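PDB 5UAO: tryptophane-5-halogenase from Microbispora sp. ATCC PTA-5024, which probably chlorinates tryptophan at C5 in a lanthipeptide on the way to NAI-107, using bound FAD as its flavin cofactor. Local coordinates for residues E248-S253 with S330-E335; F255-V260 with F299-I304; M279-C284 with T413-E418; L401-R406 with T423-I428. All blocks are in the same frame, centred on the assembly; numbering follows the deposited sequence.

Contact 1 of 4, residues E248-S253 with S330-E335; sequences ESYASS and SGRHRE
Tyr-250 and Arg-332 meet because of their first torsions: CG of Tyr-250 stands anti to its own carbonyl carbon (chi1 -70°), which lays the ring along the strand 331-333, while CG of Arg-332 sits between backbone N and carbonyl carbon (chi1 64°) and the chain then runs extended to NE. One face of the tyrosine ring is covered by the backbone at Gly-331, whose CA makes a CH-pi contact 3.7 Å from the ring centroid. At the far end, the hydroxyl OH of Tyr-250 rests 3.4 Å from CG of Arg-332. Strand pairing holds the two backbones in register: Glu-248 and Arg-332 form an antiparallel hydrogen-bonded pair, with Glu-248 N 2.7 Å from Arg-332 O, and Tyr-250 N reaches Ser-330 O at 2.9 Å in a nearly straight bond. Gly-331 fits a place where a CB would strike Glu-248 O. Asp-395, on the helix 383-406, takes both the Tyr-250 hydroxyl and a salt bridge from Arg-332 NE. A phenylalanine in place of Tyr-250 would probably keep the CH-pi contact but leave Asp-395 without its hydroxyl partner. OE1 of Glu-248 lies over the guanidinium face, 4.0 Å from Arg-332 NH2, where no N-H points at it. The carboxylate of Glu-248 therefore probably contributes general electrostatic attraction, whereas the directed bonds of the arginine go elsewhere.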
loop_
_atom_site.group_PDB
_atom_site.type_symbol
_atom_site.label_atom_id
_atom_site.label_comp_id
_atom_site.label_asym_id
_atom_site.label_seq_id
_atom_site.Cartn_x
_atom_site.Cartn_y
_atom_site.Cartn_z
ATOM N N GLU A 248 14.920 17.128 7.756
ATOM C CA GLU A 248 13.931 17.656 6.801
ATOM C C GLU A 248 12.713 18.181 7.537
ATOM O O GLU A 248 11.878 17.412 8.091
ATOM C CB GLU A 248 13.505 16.605 5.826
ATOM C CG GLU A 248 14.698 15.759 5.473
ATOM C CD GLU A 248 14.632 15.215 4.109
ATOM O OE1 GLU A 248 13.499 15.178 3.566
ATOM O OE2 GLU A 248 15.711 14.801 3.628
ATOM N N SER A 249 12.673 19.491 7.546
ATOM C CA SER A 249 11.656 20.265 8.176
ATOM C C SER A 249 10.295 20.104 7.518
ATOM O O SER A 249 10.209 20.042 6.323
ATOM C CB SER A 249 12.057 21.707 8.043
ATOM O OG SER A 249 11.145 22.515 8.726
ATOM N N TYR A 250 9.241 20.037 8.329
ATOM C CA TYR A 250 7.885 20.100 7.889
ATOM C C TYR A 250 7.230 21.497 8.095
ATOM O O TYR A 250 5.965 21.657 8.081
ATOM C CB TYR A 250 7.094 19.070 8.726
ATOM C CG TYR A 250 7.355 17.605 8.459
ATOM C CD1 TYR A 250 7.998 17.138 7.295
ATOM C CD2 TYR A 250 6.899 16.651 9.381
ATOM C CE1 TYR A 250 8.157 15.771 7.051
ATOM C CE2 TYR A 250 7.042 15.330 9.145
ATOM C CZ TYR A 250 7.684 14.867 7.992
ATOM O OH TYR A 250 7.778 13.499 7.802
ATOM N N ALA A 251 8.077 22.506 8.214
ATOM C CA ALA A 251 7.660 23.819 8.616
ATOM C C ALA A 251 6.795 24.543 7.604
ATOM O O ALA A 251 6.065 25.414 7.973
ATOM C CB ALA A 251 8.857 24.680 8.929
ATOM N N SER A 252 6.916 24.228 6.334
ATOM C CA SER A 252 5.989 24.799 5.362
ATOM C C SER A 252 4.532 24.387 5.681
ATOM O O SER A 252 3.581 25.059 5.296
ATOM C CB SER A 252 6.373 24.386 3.966
ATOM O OG SER A 252 6.167 23.017 3.660
ATOM N N SER A 253 4.349 23.270 6.370
ATOM C CA SER A 253 2.975 22.820 6.693
ATOM C C SER A 253 2.602 22.988 8.155
ATOM O O SER A 253 1.436 23.175 8.481
ATOM C CB SER A 253 2.831 21.369 6.394
ATOM O OG SER A 253 2.927 21.098 5.008
ATOM N N SER A 330 9.003 20.321 13.965
ATOM C CA SER A 330 8.265 19.319 13.195
ATOM C C SER A 330 9.082 18.968 11.987
ATOM O O SER A 330 9.480 19.845 11.202
ATOM C CB SER A 330 6.878 19.836 12.740
ATOM O OG SER A 330 6.039 20.018 13.866
ATOM N N GLY A 331 9.267 17.684 11.778
ATOM C CA GLY A 331 10.115 17.213 10.694
ATOM C C GLY A 331 10.637 15.859 10.982
ATOM O O GLY A 331 10.345 15.292 12.009
ATOM N N ARG A 332 11.379 15.321 10.033
ATOM C CA ARG A 332 12.005 14.034 10.201
ATOM C C ARG A 332 13.426 14.126 9.659
ATOM O O ARG A 332 13.721 14.990 8.869
ATOM C CB ARG A 332 11.247 12.931 9.497
ATOM C CG ARG A 332 11.173 13.053 7.987
ATOM C CD ARG A 332 10.738 11.721 7.377
ATOM N NE ARG A 332 10.522 11.863 5.929
ATOM C CZ ARG A 332 11.493 11.742 5.029
ATOM N NH1 ARG A 332 12.729 11.366 5.374
ATOM N NH2 ARG A 332 11.215 11.900 3.770
ATOM N N HIS A 333 14.295 13.213 10.079
ATOM C CA HIS A 333 15.581 13.022 9.450
ATOM C C HIS A 333 15.450 12.195 8.176
ATOM O O HIS A 333 14.429 11.554 7.942
ATOM C CB HIS A 333 16.539 12.419 10.409
ATOM C CG HIS A 333 16.901 13.346 11.517
ATOM N ND1 HIS A 333 16.094 13.544 12.616
ATOM C CD2 HIS A 333 17.956 14.162 11.667
ATOM C CE1 HIS A 333 16.661 14.422 13.420
ATOM N NE2 HIS A 333 17.789 14.820 12.857
ATOM N N ARG A 334 16.463 12.299 7.317
ATOM C CA ARG A 334 16.454 11.634 6.021
ATOM C C ARG A 334 16.368 10.155 6.230
ATOM O O ARG A 334 15.662 9.473 5.506
ATOM C CB ARG A 334 17.716 11.995 5.224
ATOM C CG ARG A 334 17.673 11.782 3.715
ATOM C CD ARG A 334 18.977 12.249 3.084
ATOM N NE ARG A 334 20.170 11.695 3.801
ATOM C CZ ARG A 334 21.436 12.166 3.683
ATOM N NH1 ARG A 334 21.719 13.181 2.860
ATOM N NH2 ARG A 334 22.442 11.600 4.355
ATOM N N GLU A 335 17.051 9.658 7.261
ATOM C CA GLU A 335 17.091 8.239 7.508
ATOM C C GLU A 335 16.960 8.023 8.997
ATOM O O GLU A 335 17.381 8.879 9.801
ATOM C CB GLU A 335 18.457 7.691 7.042
ATOM C CG GLU A 335 18.906 8.112 5.633
ATOM C CD GLU A 335 20.171 7.386 5.207
ATOM O OE1 GLU A 335 21.233 7.777 5.700
ATOM O OE2 GLU A 335 20.074 6.378 4.441
HETATM O O HOH W 1 10.782 22.347 11.553
#

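Contact 2 of 4, residues F255-V260 with F299-I304; sequences FTDAAV and FSSAAI
Phe-299 and Ala-258 pair where strand 258-264 begins and strand 293-299 ends, and the phenylalanine side chain can be followed outward from the backbone. Its CB leads to a ring whose CG lies between backbone N and carbonyl carbon (chi1 60°), a torsion that folds the ring over the partner strand. CD1 of Phe-299 passes 3.5 Å from Ala-258 O, and CE1 then meets the CG2 methyl of Val-260 at 3.6 Å. CZ, at the far end of the ring, comes to 3.4 Å from Ala-258 CB, with CE2 close behind. That methyl lies over one ring face, offset toward the rim, and makes a CH-pi contact.

The backbone beneath is a classic beta bulge: Asp-257 and Ala-258 both face Phe-299, and both of their amides give a hydrogen bond to Phe-299 O. In return Phe-299 N donates to Ala-258 O at 2.8 Å. The bulge lies beside a second grip, in which the carboxylate of Asp-257 takes the turn after the strand. Its OD1 accepts from Ser-301 N through the syn lone pair (2.7 Å, N-H...O angle 166°), and OD2 of Asp-257 receives the hydroxyl OG of Ser-301, also at 2.7 Å. Two bonds thus fix the rotation of the carboxylate and tie the turn to the bulge.

Strand 258-264 lies between strands 293-299 and 324-327 in a mixed sheet, with Ala-259 touching FAD. Leu-325 of strand 324-327 and Pro-306 and Ala-309 of helix 306-316 also pack against Phe-299.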
loop_
_atom_site.group_PDB
_atom_site.type_symbol
_atom_site.label_atom_id
_atom_site.label_comp_id
_atom_site.label_asym_id
_atom_site.label_seq_id
_atom_site.Cartn_x
_atom_site.Cartn_y
_atom_site.Cartn_z
ATOM N N PHE A 255 3.531 24.906 11.516
ATOM C CA PHE A 255 4.193 26.144 11.939
ATOM C C PHE A 255 4.371 26.279 13.470
ATOM O O PHE A 255 4.972 27.248 13.927
ATOM C CB PHE A 255 3.264 27.347 11.653
ATOM C CG PHE A 255 2.821 27.524 10.271
ATOM C CD1 PHE A 255 3.525 27.028 9.188
ATOM C CD2 PHE A 255 1.715 28.328 10.035
ATOM C CE1 PHE A 255 3.115 27.306 7.879
ATOM C CE2 PHE A 255 1.290 28.607 8.734
ATOM C CZ PHE A 255 1.982 28.086 7.657
ATOM N N THR A 256 3.694 25.458 14.280
ATOM C CA THR A 256 3.837 25.608 15.732
ATOM C C THR A 256 5.167 25.049 16.240
ATOM O O THR A 256 5.687 24.137 15.643
ATOM C CB THR A 256 2.689 24.901 16.460
ATOM O OG1 THR A 256 2.641 23.536 16.078
ATOM C CG2 THR A 256 1.369 25.557 16.103
ATOM N N ASP A 257 5.677 25.545 17.361
ATOM C CA ASP A 257 6.963 25.112 17.851
ATOM C C ASP A 257 7.125 25.127 19.350
ATOM O O ASP A 257 8.252 24.947 19.847
ATOM C CB ASP A 257 8.057 26.028 17.258
ATOM C CG ASP A 257 7.811 27.502 17.548
ATOM O OD1 ASP A 257 6.750 27.920 18.085
ATOM O OD2 ASP A 257 8.722 28.275 17.271
ATOM N N ALA A 258 6.041 25.386 20.088
ATOM C CA ALA A 258 6.095 25.489 21.536
ATOM C C ALA A 258 4.772 25.081 22.123
ATOM O O ALA A 258 3.749 25.164 21.447
ATOM C CB ALA A 258 6.461 26.931 21.972
ATOM N N ALA A 259 4.822 24.631 23.384
ATOM C CA ALA A 259 3.638 24.382 24.170
ATOM C C ALA A 259 3.808 24.818 25.619
ATOM O O ALA A 259 4.835 24.559 26.281
ATOM C CB ALA A 259 3.308 22.901 24.141
ATOM N N VAL A 260 2.759 25.404 26.147
ATOM C CA VAL A 260 2.670 25.710 27.559
ATOM C C VAL A 260 1.714 24.660 28.161
ATOM O O VAL A 260 0.537 24.577 27.802
ATOM C CB VAL A 260 2.054 27.101 27.823
ATOM C CG1 VAL A 260 1.918 27.315 29.317
ATOM C CG2 VAL A 260 2.955 28.197 27.308
ATOM N N PHE A 299 1.478 26.337 20.269
ATOM C CA PHE A 299 1.414 27.664 19.581
ATOM C C PHE A 299 2.635 27.887 18.688
ATOM O O PHE A 299 3.665 27.226 18.879
ATOM C CB PHE A 299 1.281 28.833 20.614
ATOM C CG PHE A 299 2.393 28.958 21.603
ATOM C CD1 PHE A 299 2.414 28.179 22.758
ATOM C CD2 PHE A 299 3.371 29.907 21.465
ATOM C CE1 PHE A 299 3.430 28.336 23.692
ATOM C CE2 PHE A 299 4.419 30.039 22.365
ATOM C CZ PHE A 299 4.446 29.266 23.501
ATOM N N SER A 300 2.523 28.863 17.764
ATOM C CA SER A 300 3.676 29.447 17.049
ATOM C C SER A 300 4.299 30.560 17.833
ATOM O O SER A 300 3.662 31.625 18.058
ATOM C CB SER A 300 3.235 30.065 15.734
ATOM O OG SER A 300 4.361 30.819 15.256
ATOM N N SER A 301 5.540 30.366 18.260
ATOM C CA SER A 301 6.228 31.394 19.045
ATOM C C SER A 301 6.450 32.687 18.181
ATOM O O SER A 301 6.579 33.793 18.707
ATOM C CB SER A 301 7.545 30.872 19.622
ATOM O OG SER A 301 8.433 30.620 18.570
ATOM N N ALA A 302 6.386 32.541 16.861
ATOM C CA ALA A 302 6.472 33.715 15.991
ATOM C C ALA A 302 5.223 34.577 16.133
ATOM O O ALA A 302 5.259 35.793 15.862
ATOM C CB ALA A 302 6.673 33.263 14.555
ATOM N N ALA A 303 4.127 33.964 16.592
ATOM C CA ALA A 303 2.811 34.644 16.609
ATOM C C ALA A 303 2.439 35.166 17.976
ATOM O O ALA A 303 1.661 36.070 18.046
ATOM C CB ALA A 303 1.703 33.729 16.089
ATOM N N ILE A 304 3.009 34.625 19.054
ATOM C CA ILE A 304 2.625 34.998 20.395
ATOM C C ILE A 304 3.780 34.687 21.340
ATOM O O ILE A 304 4.424 33.675 21.209
ATOM C CB ILE A 304 1.314 34.233 20.847
ATOM C CG1 ILE A 304 0.809 34.712 22.214
ATOM C CG2 ILE A 304 1.515 32.733 20.935
ATOM C CD1 ILE A 304 -0.664 34.375 22.491
#

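Contact 3 of 4, residues M279-C284 with T413-E418; sequences MNAGWC and TPFWKE
Trp-416 and Phe-415, consecutive on the first turn of helix 414-422, address the bend at 279-282 in different ways: the indole comes edge-on, the phenyl ring face-on. The Trp-416 edge is turned to two carbonyls, Met-279 O and Gly-282 O. NE1 donates to Met-279 O at 2.7 Å, with the acceptor only 8° out of the indole plane and the donor nearly along the C=O axis; CZ2 of Trp-416 lies 3.5 Å from Gly-282 O. Phe-415, with CG anti to its backbone N (chi1 175°), lays a ring face over the peptide joining Ala-281 to Gly-282, and its CE2 is 3.7 Å from Gly-282 N, which is buried there without a hydrogen-bonding partner. That same CE2 lies above the centre of the indole. Thr-413 crosses Asn-280 at about a right angle, its CG2 methyl 3.6 Å from Asn-280 OD1. OG1 of Thr-413 gives a bond of 2.7 Å to Asn-280 O, in the carbonyl plane on a lone pair.

A phenylalanine in place of Trp-416 would probably leave Met-279 O without its indole N-H and open a gap beside Gly-282 O. Thr-413, the N-cap residue, also accepts a weak capping bond from Trp-416 N through OG1. Asn-280 O is held from a second direction by a water that it shares with Phe-415 N. Two side-chain donors, Trp-416 NE1 and Thr-413 OG1, therefore fix the helix start to backbone carbonyls of the bend.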
loop_
_atom_site.group_PDB
_atom_site.type_symbol
_atom_site.label_atom_id
_atom_site.label_comp_id
_atom_site.label_asym_id
_atom_site.label_seq_id
_atom_site.Cartn_x
_atom_site.Cartn_y
_atom_site.Cartn_z
ATOM N N MET A 279 -7.240 27.959 19.333
ATOM C CA MET A 279 -6.767 29.027 20.161
ATOM C C MET A 279 -6.273 30.123 19.184
ATOM O O MET A 279 -6.305 29.937 17.962
ATOM C CB MET A 279 -5.605 28.566 21.056
ATOM C CG MET A 279 -5.921 27.416 22.050
ATOM S SD MET A 279 -7.040 27.999 23.342
ATOM C CE MET A 279 -5.849 28.694 24.463
ATOM N N ASN A 280 -5.909 31.271 19.716
ATOM C CA ASN A 280 -5.621 32.421 18.827
ATOM C C ASN A 280 -4.390 32.218 17.952
ATOM O O ASN A 280 -4.321 32.725 16.828
ATOM C CB ASN A 280 -5.473 33.707 19.652
ATOM C CG ASN A 280 -6.804 34.170 20.284
ATOM O OD1 ASN A 280 -7.860 33.862 19.786
ATOM N ND2 ASN A 280 -6.720 34.950 21.369
ATOM N N ALA A 281 -3.413 31.508 18.490
ATOM C CA ALA A 281 -2.143 31.274 17.782
ATOM C C ALA A 281 -1.758 29.793 17.776
ATOM O O ALA A 281 -0.550 29.460 17.805
ATOM C CB ALA A 281 -1.084 32.083 18.481
ATOM N N GLY A 282 -2.749 28.890 17.650
ATOM C CA GLY A 282 -2.503 27.447 17.712
ATOM C C GLY A 282 -3.705 26.748 18.297
ATOM O O GLY A 282 -4.843 27.097 17.943
ATOM N N TRP A 283 -3.464 25.791 19.193
ATOM C CA TRP A 283 -4.590 25.016 19.719
ATOM C C TRP A 283 -4.184 24.405 21.045
ATOM O O TRP A 283 -2.983 24.267 21.341
ATOM C CB TRP A 283 -5.002 23.909 18.678
ATOM C CG TRP A 283 -3.918 22.845 18.468
ATOM C CD1 TRP A 283 -2.814 22.951 17.687
ATOM C CD2 TRP A 283 -3.785 21.585 19.155
ATOM N NE1 TRP A 283 -2.021 21.829 17.811
ATOM C CE2 TRP A 283 -2.608 20.970 18.692
ATOM C CE3 TRP A 283 -4.623 20.864 20.052
ATOM C CZ2 TRP A 283 -2.194 19.708 19.132
ATOM C CZ3 TRP A 283 -4.224 19.612 20.469
ATOM C CH2 TRP A 283 -3.026 19.035 20.003
ATOM N N CYS A 284 -5.180 23.912 21.804
ATOM C CA CYS A 284 -4.922 23.424 23.125
ATOM C C CYS A 284 -5.525 22.031 23.310
ATOM O O CYS A 284 -6.657 21.807 22.948
ATOM C CB CYS A 284 -5.469 24.418 24.194
ATOM S SG CYS A 284 -5.003 24.014 25.892
ATOM N N THR A 413 -7.902 35.455 13.562
ATOM C CA THR A 413 -6.664 36.005 14.116
ATOM C C THR A 413 -5.559 35.941 13.042
ATOM O O THR A 413 -5.672 35.191 12.085
ATOM C CB THR A 413 -6.197 35.192 15.342
ATOM O OG1 THR A 413 -5.886 33.853 14.914
ATOM C CG2 THR A 413 -7.264 35.184 16.470
ATOM N N PRO A 414 -4.488 36.738 13.202
ATOM C CA PRO A 414 -3.443 36.748 12.157
ATOM C C PRO A 414 -2.816 35.342 11.992
ATOM O O PRO A 414 -2.604 34.919 10.856
ATOM C CB PRO A 414 -2.433 37.799 12.650
ATOM C CG PRO A 414 -3.182 38.660 13.633
ATOM C CD PRO A 414 -4.215 37.720 14.271
ATOM N N PHE A 415 -2.590 34.602 13.092
ATOM C CA PHE A 415 -2.144 33.182 12.960
ATOM C C PHE A 415 -3.074 32.371 12.063
ATOM O O PHE A 415 -2.588 31.665 11.157
ATOM C CB PHE A 415 -1.950 32.489 14.300
ATOM C CG PHE A 415 -1.611 31.045 14.159
ATOM C CD1 PHE A 415 -0.301 30.656 13.978
ATOM C CD2 PHE A 415 -2.596 30.074 14.113
ATOM C CE1 PHE A 415 0.016 29.321 13.777
ATOM C CE2 PHE A 415 -2.276 28.721 13.984
ATOM C CZ PHE A 415 -0.957 28.347 13.802
ATOM N N TRP A 416 -4.397 32.471 12.230
ATOM C CA TRP A 416 -5.299 31.613 11.537
ATOM C C TRP A 416 -5.552 32.054 10.123
ATOM O O TRP A 416 -5.685 31.232 9.214
ATOM C CB TRP A 416 -6.597 31.353 12.316
ATOM C CG TRP A 416 -6.369 30.251 13.401
ATOM C CD1 TRP A 416 -6.290 30.432 14.723
ATOM C CD2 TRP A 416 -6.111 28.846 13.173
ATOM N NE1 TRP A 416 -6.007 29.255 15.360
ATOM C CE2 TRP A 416 -5.875 28.265 14.420
ATOM C CE3 TRP A 416 -6.018 28.045 12.032
ATOM C CZ2 TRP A 416 -5.539 26.911 14.568
ATOM C CZ3 TRP A 416 -5.708 26.681 12.170
ATOM C CH2 TRP A 416 -5.482 26.139 13.456
ATOM N N LYS A 417 -5.533 33.346 9.896
ATOM C CA LYS A 417 -5.499 33.831 8.523
ATOM C C LYS A 417 -4.280 33.314 7.754
ATOM O O LYS A 417 -4.404 32.815 6.609
ATOM C CB LYS A 417 -5.546 35.369 8.520
ATOM C CG LYS A 417 -6.908 35.926 8.959
ATOM C CD LYS A 417 -6.911 37.464 8.962
ATOM C CE LYS A 417 -8.304 38.048 8.708
ATOM N NZ LYS A 417 -9.390 37.384 9.516
ATOM N N GLU A 418 -3.112 33.396 8.375
ATOM C CA GLU A 418 -1.885 32.892 7.757
ATOM C C GLU A 418 -1.960 31.390 7.511
ATOM O O GLU A 418 -1.586 30.927 6.458
ATOM C CB GLU A 418 -0.698 33.182 8.641
ATOM C CG GLU A 418 0.649 32.670 8.161
ATOM C CD GLU A 418 1.279 33.570 7.100
ATOM O OE1 GLU A 418 0.550 34.412 6.536
ATOM O OE2 GLU A 418 2.504 33.427 6.840
HETATM O O HOH W 2 -2.648 35.211 15.849
#

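Contact 4 of 4, residues L401-R406 with T423-I428; sequences LSIHYR and TDISGI
Arg-406 presents the edge of its guanidinium group to Thr-423 O, which lies only 4° out of the guanidinium plane, while Ile-425 CG1 stands obliquely to the same group. The neighbouring flat group, the Tyr-405 ring, meets that of Trp-416 with planes about 15° apart. NH1 of Arg-406 donates to Thr-423 O at 2.8 Å along a fairly straight line, although the donor is tilted from the carbonyl plane. To get there the arginine leaves with CG anti to its backbone N (chi1 -178°) and bends at chi2, sliding past Thr-423 in the opposite direction. Nearer its root, CB of Arg-406 touches the CG2 methyl of Ile-425 at 3.7 Å, the two side chains crossing at about a right angle.

That Ile-425 methyl also approaches Ser-402 OG, at 3.5 Å, while the hydroxyl is hydrogen-bonded to Trp-399 O one turn back. The CG2 methyl of Thr-423 reaches in to 3.4 Å from Ser-402 O, and Thr-423 OG1 is hydrogen-bonded to Ala-419 O. Ile-403 and Ile-428 meet through their CG2 methyls, 3.7 Å apart.

The loop 423-428 thus lies along residues 402-406 of helix 383-406 as the chain passes from helix 414-422 to helix 429-437. An Asx turn shapes it, Asp-424 OD1 accepting from both the amide and the hydroxyl of Ser-426. Ile-403 also packs on Leu-468 and Leu-469 of helix 461-471.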
loop_
_atom_site.group_PDB
_atom_site.type_symbol
_atom_site.label_atom_id
_atom_site.label_comp_id
_atom_site.label_asym_id
_atom_site.label_seq_id
_atom_site.Cartn_x
_atom_site.Cartn_y
_atom_site.Cartn_z
ATOM N N LEU A 401 -1.950 16.107 8.928
ATOM C CA LEU A 401 -1.989 17.217 9.836
ATOM C C LEU A 401 -2.137 18.537 9.083
ATOM O O LEU A 401 -2.773 19.470 9.612
ATOM C CB LEU A 401 -0.759 17.310 10.734
ATOM C CG LEU A 401 -0.627 16.132 11.726
ATOM C CD1 LEU A 401 0.636 16.290 12.569
ATOM C CD2 LEU A 401 -1.802 16.154 12.652
ATOM N N SER A 402 -1.499 18.642 7.914
ATOM C CA SER A 402 -1.558 19.909 7.139
ATOM C C SER A 402 -3.028 20.358 6.881
ATOM O O SER A 402 -3.332 21.539 6.916
ATOM C CB SER A 402 -0.778 19.772 5.799
ATOM O OG SER A 402 -1.477 19.156 4.687
ATOM N N ILE A 403 -3.926 19.416 6.626
ATOM C CA ILE A 403 -5.318 19.774 6.346
ATOM C C ILE A 403 -6.084 20.142 7.603
ATOM O O ILE A 403 -7.185 20.662 7.466
ATOM C CB ILE A 403 -6.057 18.719 5.489
ATOM C CG1 ILE A 403 -6.235 17.406 6.243
ATOM C CG2 ILE A 403 -5.293 18.471 4.242
ATOM C CD1 ILE A 403 -7.589 16.846 6.139
ATOM N N HIS A 404 -5.559 19.845 8.816
ATOM C CA HIS A 404 -6.189 20.347 10.058
ATOM C C HIS A 404 -5.990 21.869 10.154
ATOM O O HIS A 404 -6.784 22.591 10.769
ATOM C CB HIS A 404 -5.587 19.752 11.309
ATOM C CG HIS A 404 -5.759 18.265 11.459
ATOM N ND1 HIS A 404 -5.376 17.355 10.509
ATOM C CD2 HIS A 404 -6.236 17.536 12.488
ATOM C CE1 HIS A 404 -5.602 16.121 10.943
ATOM N NE2 HIS A 404 -6.094 16.207 12.157
ATOM N N TYR A 405 -4.893 22.368 9.565
ATOM C CA TYR A 405 -4.558 23.775 9.614
ATOM C C TYR A 405 -5.112 24.610 8.488
ATOM O O TYR A 405 -5.691 25.674 8.739
ATOM C CB TYR A 405 -3.026 23.993 9.703
ATOM C CG TYR A 405 -2.503 23.889 11.130
ATOM C CD1 TYR A 405 -2.611 24.959 12.005
ATOM C CD2 TYR A 405 -1.977 22.679 11.614
ATOM C CE1 TYR A 405 -2.173 24.854 13.283
ATOM C CE2 TYR A 405 -1.518 22.566 12.880
ATOM C CZ TYR A 405 -1.637 23.661 13.705
ATOM O OH TYR A 405 -1.227 23.572 14.942
ATOM N N ARG A 406 -5.005 24.113 7.252
ATOM C CA ARG A 406 -5.390 24.864 6.057
ATOM C C ARG A 406 -6.874 25.229 6.072
ATOM O O ARG A 406 -7.257 26.250 5.481
ATOM C CB ARG A 406 -5.133 23.983 4.835
ATOM C CG ARG A 406 -5.428 24.624 3.492
ATOM C CD ARG A 406 -4.333 25.589 3.162
ATOM N NE ARG A 406 -4.707 26.487 2.096
ATOM C CZ ARG A 406 -3.856 26.948 1.169
ATOM N NH1 ARG A 406 -2.585 26.571 1.141
ATOM N NH2 ARG A 406 -4.282 27.772 0.240
ATOM N N THR A 423 -0.570 27.412 4.533
ATOM C CA THR A 423 -0.239 26.034 4.883
ATOM C C THR A 423 -0.014 25.218 3.616
ATOM O O THR A 423 -0.918 25.082 2.761
ATOM C CB THR A 423 -1.359 25.423 5.759
ATOM O OG1 THR A 423 -1.497 26.228 6.942
ATOM C CG2 THR A 423 -1.046 23.911 6.095
ATOM N N ASP A 424 1.175 24.618 3.518
ATOM C CA ASP A 424 1.522 23.768 2.387
ATOM C C ASP A 424 0.743 22.462 2.533
ATOM O O ASP A 424 0.928 21.748 3.523
ATOM C CB ASP A 424 3.039 23.501 2.443
ATOM C CG ASP A 424 3.565 22.641 1.324
ATOM O OD1 ASP A 424 2.824 22.144 0.464
ATOM O OD2 ASP A 424 4.822 22.465 1.361
ATOM N N ILE A 425 -0.121 22.179 1.549
ATOM C CA ILE A 425 -0.882 20.961 1.462
ATOM C C ILE A 425 -0.546 20.202 0.164
ATOM O O ILE A 425 -1.252 19.292 -0.195
ATOM C CB ILE A 425 -2.423 21.266 1.506
ATOM C CG1 ILE A 425 -2.822 22.296 0.419
ATOM C CG2 ILE A 425 -2.807 21.844 2.864
ATOM C CD1 ILE A 425 -4.314 22.278 0.084
ATOM N N SER A 426 0.602 20.493 -0.441
ATOM C CA SER A 426 0.939 19.969 -1.746
ATOM C C SER A 426 0.841 18.503 -1.818
ATOM O O SER A 426 0.354 17.972 -2.797
ATOM C CB SER A 426 2.328 20.462 -2.228
ATOM O OG SER A 426 3.377 20.289 -1.319
ATOM N N GLY A 427 1.259 17.800 -0.786
ATOM C CA GLY A 427 1.374 16.350 -0.894
ATOM C C GLY A 427 0.035 15.615 -0.806
ATOM O O GLY A 427 -0.052 14.380 -1.072
ATOM N N ILE A 428 -1.015 16.325 -0.398
ATOM C CA ILE A 428 -2.346 15.709 -0.314
ATOM C C ILE A 428 -3.355 16.418 -1.220
ATOM O O ILE A 428 -4.505 16.048 -1.348
ATOM C CB ILE A 428 -2.802 15.648 1.148
ATOM C CG1 ILE A 428 -3.997 14.788 1.330
ATOM C CG2 ILE A 428 -3.063 17.037 1.732
ATOM C CD1 ILE A 428 -4.357 14.625 2.790
#

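All four contacts belong to the tryptophan halogenase part of the chain. Contacts 2 and 3 reach the same seven-stranded mixed sheet and lie closest, with centres 10 Å apart; Ser-300 N probably bonds to Ala-281 O between them. Contact 1, on a separate three-stranded sheet, leads along the chain directly into contact 2 and touches contact 4 through Ser-252 and Ser-253 with Asp-424. Contact 4 follows contacts 1 and 2 in sequence, whereas contacts 3 and 4 interleave; Tyr-405 packs against Trp-283, Phe-415 and Trp-416 to join them. Helix 414-422 thus meets the seven-stranded sheet, while helix 383-406 and the loop at Asp-424 meet the region of the three-stranded one. Contact 2 touches FAD through Ala-259.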